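Local coordinates for protein tRNA(Ile2) 2-agmatinylcytidine synthetase TiaS (Archaeoglobus fulgidus, PDB 5XOB) that catalyses the ATP-dependent attachment of agmatine to the wobble cytidine of its isoleucine tRNA, forming 2-agmatinylcytidine and switching codon specificity from AUG to AUA, at residues W345-P350 with K380-V385; P350-C355 with F368-C373. All blocks are in the same frame, centred on the assembly; numbering follows the deposited sequence.

Contact 1 of 2, residues W345-P350 with K380-V385; sequences WVEKNP and KLREKV
The indole of W345 overlaps the root of K384: CB of the lysine sits over one face of the six-membered ring, displaced toward its rim, in a CH-pi contact 4.1 Å from the ring centroid. This pair belongs to a two-stranded antiparallel ribbon, strands 345-348 and 381-384, at the base of the C-terminal zinc ribbon of TiaS. W345 and K384 form a non-hydrogen-bonded pair, as do E347 and R382, and the four side chains share one face. With CG of E347 anti to its carbonyl carbon (chi1 -48°), E347 and R382 run alongside each other in the same direction, OE2 of E347 in a salt bridge to NE of R382 at 3.5 Å. The carboxylate and guanidinium planes are 66° apart, and NE rather than a terminal nitrogen makes the bridge. The other face carries V346, K348, L381 and E383; NZ of K348 makes a salt bridge with OE1 of E383 at 3.4 Å, the hydrogen bond within it being weak. The backbone pairing is uneven: both bonds of V346 with E383 are weak, whereas K348 N reaches L381 O in a nearly straight bond of 2.8 Å. Past the strands, N349 gives its ND2 to the carbonyl of M359, and its OD1 rests 3.1 Å from CE of K380.

Contact 2 of 2, residues P350-C355 with F368-C373; sequences PICPSC and FRCKKC. With ZN (zinc ion), chain B.
The F368 ring takes the pyrrolidine of P350 over one face, the proline side chain set roughly perpendicular to that of the phenylalanine. CD of the proline stands 3.8 Å from the ring centroid and is offset toward the rim, a CH-pi contact in which CG of P350 also approaches CD2 of F368. K380 and N349 touch the same phenylalanine, linking it to the residues that flank the neighbouring strand pair. Farther along both segments lies the structural zinc site of a zinc ribbon: two CxxC knuckles, C352 with C355 and C370 with C373, supply four SG ligands to one zinc ion. C355 SG binds at 2.2 Å and C352 SG at 2.5 Å. The sulfur of C352 is anti to its backbone N (chi1 178°), and that of C370 is placed likewise (chi1 161°), bringing these two SG atoms to 3.6 Å from each other beside the metal. Each of these sulfurs also accepts a backbone N-H from its own knuckle: C373 N to C370 SG at 3.5 Å, and S354 N, more weakly, to C352 SG. OG of S354 packs 3.4 Å from C373 SG. T375 touches C352 and C370. Four cysteine ligands, probably thiolates, would give the site net negative charge, which the N-H donors would be expected to temper; the zinc thus joins the 350-355 loop to strand 368-370 and the turn after it, segments with no hydrogen bond between them.

Overall arrangement
Contacts 1 and 2 illustrate how a small metal-bound module is closed at its base and held by zinc farther out. Along the chain, 345-350 leads straight into 350-355, then come 368-373 and 380-385, so the zinc site lies within the excursion bounded by the strand pair. Contact 1 is its own two-stranded antiparallel sheet; strand 368-370 of contact 2 is the middle of a separate three-stranded antiparallel sheet with 360-361 and 375-377. The contact centres are 16 Å apart, with P350 common to both and L381 meeting I351. They lie about 44 and 55 Å from the chain's centre, making this a peripheral extension, consistent with a mobile, substrate-binding zinc ribbon.

Contact 1 of 2, residues W345-P350 with K380-V385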
loop_
_atom_site.group_PDB
_atom_site.type_symbol
_atom_site.label_atom_id
_atom_site.label_comp_id
_atom_site.label_asym_id
_atom_site.label_seq_id
_atom_site.Cartn_x
_atom_site.Cartn_y
_atom_site.Cartn_z
ATOM N N TRP A 345 21.510 -28.688 10.175
ATOM C CA TRP A 345 22.600 -29.641 10.232
ATOM C C TRP A 345 22.236 -30.857 9.410
ATOM O O TRP A 345 21.066 -31.227 9.307
ATOM C CB TRP A 345 22.892 -30.026 11.678
ATOM C CG TRP A 345 23.479 -28.891 12.417
ATOM C CD1 TRP A 345 22.857 -28.087 13.326
ATOM C CD2 TRP A 345 24.805 -28.387 12.270
ATOM N NE1 TRP A 345 23.726 -27.122 13.772
ATOM C CE2 TRP A 345 24.929 -27.285 13.138
ATOM C CE3 TRP A 345 25.905 -28.770 11.496
ATOM C CZ2 TRP A 345 26.115 -26.559 13.255
ATOM C CZ3 TRP A 345 27.081 -28.049 11.613
ATOM C CH2 TRP A 345 27.176 -26.956 12.486
ATOM N N VAL A 346 23.254 -31.465 8.816
ATOM C CA VAL A 346 23.073 -32.603 7.928
ATOM C C VAL A 346 24.223 -33.597 8.122
ATOM O O VAL A 346 25.386 -33.197 8.139
ATOM C CB VAL A 346 23.022 -32.117 6.462
ATOM C CG1 VAL A 346 23.452 -33.209 5.491
ATOM C CG2 VAL A 346 21.630 -31.601 6.123
ATOM N N GLU A 347 23.895 -34.881 8.273
ATOM C CA GLU A 347 24.900 -35.949 8.279
ATOM C C GLU A 347 24.836 -36.667 6.943
ATOM O O GLU A 347 23.803 -37.236 6.596
ATOM C CB GLU A 347 24.647 -36.961 9.398
ATOM C CG GLU A 347 24.391 -36.355 10.769
ATOM C CD GLU A 347 24.695 -37.320 11.906
ATOM O OE1 GLU A 347 24.912 -38.525 11.635
ATOM O OE2 GLU A 347 24.720 -36.873 13.075
ATOM N N LYS A 348 25.933 -36.650 6.197
ATOM C CA LYS A 348 25.938 -37.233 4.861
ATOM C C LYS A 348 27.229 -37.977 4.546
ATOM O O LYS A 348 28.206 -37.888 5.285
ATOM C CB LYS A 348 25.700 -36.137 3.829
ATOM C CG LYS A 348 26.851 -35.164 3.646
ATOM C CD LYS A 348 26.404 -33.968 2.818
ATOM C CE LYS A 348 27.522 -33.432 1.938
ATOM N NZ LYS A 348 27.122 -32.179 1.239
ATOM N N ASN A 349 27.229 -38.707 3.438
ATOM C CA ASN A 349 28.394 -39.493 3.071
ATOM C C ASN A 349 29.575 -38.613 2.725
ATOM O O ASN A 349 29.394 -37.524 2.173
ATOM C CB ASN A 349 28.095 -40.428 1.900
ATOM C CG ASN A 349 27.264 -41.624 2.311
ATOM O OD1 ASN A 349 26.593 -41.606 3.346
ATOM N ND2 ASN A 349 27.303 -42.673 1.502
ATOM N N PRO A 350 30.790 -39.090 3.042
ATOM C CA PRO A 350 32.010 -38.343 2.769
ATOM C C PRO A 350 32.258 -38.174 1.277
ATOM O O PRO A 350 31.920 -39.057 0.486
ATOM C CB PRO A 350 33.119 -39.210 3.391
ATOM C CG PRO A 350 32.434 -40.276 4.165
ATOM C CD PRO A 350 31.084 -40.437 3.559
ATOM N N LYS A 380 30.577 -40.252 8.603
ATOM C CA LYS A 380 29.767 -39.416 7.729
ATOM C C LYS A 380 30.193 -37.955 7.818
ATOM O O LYS A 380 30.430 -37.434 8.905
ATOM C CB LYS A 380 28.279 -39.551 8.083
ATOM C CG LYS A 380 27.776 -40.986 8.075
ATOM C CD LYS A 380 26.275 -41.089 7.838
ATOM C CE LYS A 380 25.939 -40.980 6.359
ATOM N NZ LYS A 380 24.484 -41.125 6.081
ATOM N N LEU A 381 30.306 -37.315 6.657
ATOM C CA LEU A 381 30.555 -35.875 6.560
ATOM C C LEU A 381 29.419 -35.096 7.236
ATOM O O LEU A 381 28.245 -35.452 7.089
ATOM C CB LEU A 381 30.684 -35.483 5.079
ATOM C CG LEU A 381 31.018 -34.048 4.654
ATOM C CD1 LEU A 381 32.188 -33.477 5.443
ATOM C CD2 LEU A 381 31.321 -34.006 3.160
ATOM N N ARG A 382 29.763 -34.053 7.989
ATOM C CA ARG A 382 28.758 -33.261 8.699
ATOM C C ARG A 382 28.923 -31.766 8.421
ATOM O O ARG A 382 29.829 -31.120 8.952
ATOM C CB ARG A 382 28.820 -33.553 10.202
ATOM C CG ARG A 382 27.452 -33.675 10.865
ATOM C CD ARG A 382 27.456 -34.666 12.022
ATOM N NE ARG A 382 27.723 -36.041 11.579
ATOM C CZ ARG A 382 28.893 -36.677 11.687
ATOM N NH1 ARG A 382 29.964 -36.086 12.216
ATOM N NH2 ARG A 382 28.994 -37.927 11.247
ATOM N N GLU A 383 28.040 -31.237 7.575
ATOM C CA GLU A 383 28.061 -29.828 7.191
ATOM C C GLU A 383 26.804 -29.084 7.642
ATOM O O GLU A 383 25.693 -29.628 7.637
ATOM C CB GLU A 383 28.183 -29.682 5.670
ATOM C CG GLU A 383 29.338 -30.439 5.036
ATOM C CD GLU A 383 29.751 -29.849 3.696
ATOM O OE1 GLU A 383 29.712 -30.582 2.683
ATOM O OE2 GLU A 383 30.106 -28.647 3.651
ATOM N N LYS A 384 26.998 -27.828 8.028
ATOM C CA LYS A 384 25.902 -26.884 8.141
ATOM C C LYS A 384 25.470 -26.547 6.713
ATOM O O LYS A 384 26.301 -26.224 5.857
ATOM C CB LYS A 384 26.351 -25.622 8.885
ATOM C CG LYS A 384 25.387 -24.445 8.787
ATOM C CD LYS A 384 26.121 -23.109 8.788
ATOM C CE LYS A 384 25.388 -22.066 7.956
ATOM N NZ LYS A 384 26.227 -20.860 7.715
ATOM N N VAL A 385 24.169 -26.636 6.465
ATOM C CA VAL A 385 23.607 -26.330 5.155
ATOM C C VAL A 385 23.740 -24.833 4.906
ATOM O O VAL A 385 23.338 -24.040 5.760
ATOM C CB VAL A 385 22.108 -26.687 5.105
ATOM C CG1 VAL A 385 21.515 -26.346 3.746
ATOM C CG2 VAL A 385 21.885 -28.160 5.434
#

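Contact 2 of 2, residues P350-C355 with F368-C373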
loop_
_atom_site.group_PDB
_atom_site.type_symbol
_atom_site.label_atom_id
_atom_site.label_comp_id
_atom_site.label_asym_id
_atom_site.label_seq_id
_atom_site.Cartn_x
_atom_site.Cartn_y
_atom_site.Cartn_z
ATOM N N PRO A 350 30.790 -39.090 3.042
ATOM C CA PRO A 350 32.010 -38.343 2.769
ATOM C C PRO A 350 32.258 -38.174 1.277
ATOM O O PRO A 350 31.920 -39.057 0.486
ATOM C CB PRO A 350 33.119 -39.210 3.391
ATOM C CG PRO A 350 32.434 -40.276 4.165
ATOM C CD PRO A 350 31.084 -40.437 3.559
ATOM N N ILE A 351 32.840 -37.036 0.912
ATOM C CA ILE A 351 33.234 -36.762 -0.462
ATOM C C ILE A 351 34.616 -37.367 -0.693
ATOM O O ILE A 351 35.525 -37.154 0.111
ATOM C CB ILE A 351 33.271 -35.234 -0.731
ATOM C CG1 ILE A 351 31.885 -34.596 -0.503
ATOM C CG2 ILE A 351 33.782 -34.935 -2.136
ATOM C CD1 ILE A 351 30.747 -35.200 -1.311
ATOM N N CYS A 352 34.771 -38.123 -1.778
ATOM C CA CYS A 352 36.069 -38.702 -2.126
ATOM C C CYS A 352 37.108 -37.604 -2.388
ATOM O O CYS A 352 36.836 -36.671 -3.135
ATOM C CB CYS A 352 35.960 -39.599 -3.356
ATOM S SG CYS A 352 37.548 -40.286 -3.877
ATOM N N PRO A 353 38.304 -37.719 -1.780
ATOM C CA PRO A 353 39.307 -36.654 -1.859
ATOM C C PRO A 353 39.983 -36.551 -3.221
ATOM O O PRO A 353 40.459 -35.472 -3.588
ATOM C CB PRO A 353 40.348 -37.058 -0.797
ATOM C CG PRO A 353 39.809 -38.273 -0.114
ATOM C CD PRO A 353 38.830 -38.889 -1.059
ATOM N N SER A 354 40.040 -37.665 -3.948
ATOM C CA SER A 354 40.638 -37.684 -5.280
ATOM C C SER A 354 39.675 -37.133 -6.323
ATOM O O SER A 354 39.852 -36.019 -6.816
ATOM C CB SER A 354 41.062 -39.100 -5.673
ATOM O OG SER A 354 41.284 -39.186 -7.074
ATOM N N CYS A 355 38.653 -37.919 -6.650
ATOM C CA CYS A 355 37.746 -37.582 -7.750
ATOM C C CYS A 355 36.666 -36.567 -7.352
ATOM O O CYS A 355 36.050 -35.943 -8.219
ATOM C CB CYS A 355 37.080 -38.845 -8.291
ATOM S SG CYS A 355 35.775 -39.469 -7.212
ATOM N N PHE A 368 32.803 -46.317 4.386
ATOM C CA PHE A 368 32.579 -45.853 3.006
ATOM C C PHE A 368 33.803 -46.027 2.109
ATOM O O PHE A 368 34.929 -46.180 2.581
ATOM C CB PHE A 368 32.120 -44.387 2.998
ATOM C CG PHE A 368 31.081 -44.077 4.039
ATOM C CD1 PHE A 368 29.733 -44.269 3.773
ATOM C CD2 PHE A 368 31.456 -43.612 5.297
ATOM C CE1 PHE A 368 28.775 -43.998 4.739
ATOM C CE2 PHE A 368 30.505 -43.339 6.267
ATOM C CZ PHE A 368 29.162 -43.534 5.987
ATOM N N ARG A 369 33.550 -45.987 0.807
ATOM C CA ARG A 369 34.544 -46.304 -0.207
ATOM C C ARG A 369 34.295 -45.479 -1.460
ATOM O O ARG A 369 33.205 -44.949 -1.666
ATOM C CB ARG A 369 34.479 -47.787 -0.555
ATOM N N CYS A 370 35.324 -45.365 -2.285
ATOM C CA CYS A 370 35.165 -44.919 -3.654
ATOM C C CYS A 370 35.932 -45.914 -4.495
ATOM O O CYS A 370 37.156 -45.922 -4.480
ATOM C CB CYS A 370 35.715 -43.513 -3.839
ATOM S SG CYS A 370 36.046 -43.089 -5.561
ATOM N N LYS A 371 35.195 -46.770 -5.197
ATOM C CA LYS A 371 35.773 -47.917 -5.903
ATOM C C LYS A 371 36.617 -47.541 -7.136
ATOM O O LYS A 371 37.521 -48.288 -7.517
ATOM C CB LYS A 371 34.667 -48.896 -6.294
ATOM N N LYS A 372 36.338 -46.384 -7.741
ATOM C CA LYS A 372 37.009 -45.966 -8.989
ATOM C C LYS A 372 38.384 -45.354 -8.707
ATOM O O LYS A 372 39.311 -45.494 -9.506
ATOM C CB LYS A 372 36.140 -45.015 -9.838
ATOM C CG LYS A 372 35.532 -43.809 -9.118
ATOM C CD LYS A 372 33.998 -43.823 -9.117
ATOM C CE LYS A 372 33.359 -44.904 -8.239
ATOM N NZ LYS A 372 32.762 -44.398 -6.968
ATOM N N CYS A 373 38.501 -44.665 -7.576
ATOM C CA CYS A 373 39.794 -44.441 -6.947
ATOM C C CYS A 373 39.981 -45.654 -6.041
ATOM O O CYS A 373 39.227 -46.615 -6.153
ATOM C CB CYS A 373 39.771 -43.135 -6.174
ATOM S SG CYS A 373 39.135 -41.790 -7.200
HETATM ZN ZN ZN B . 36.971 -40.942 -6.173
#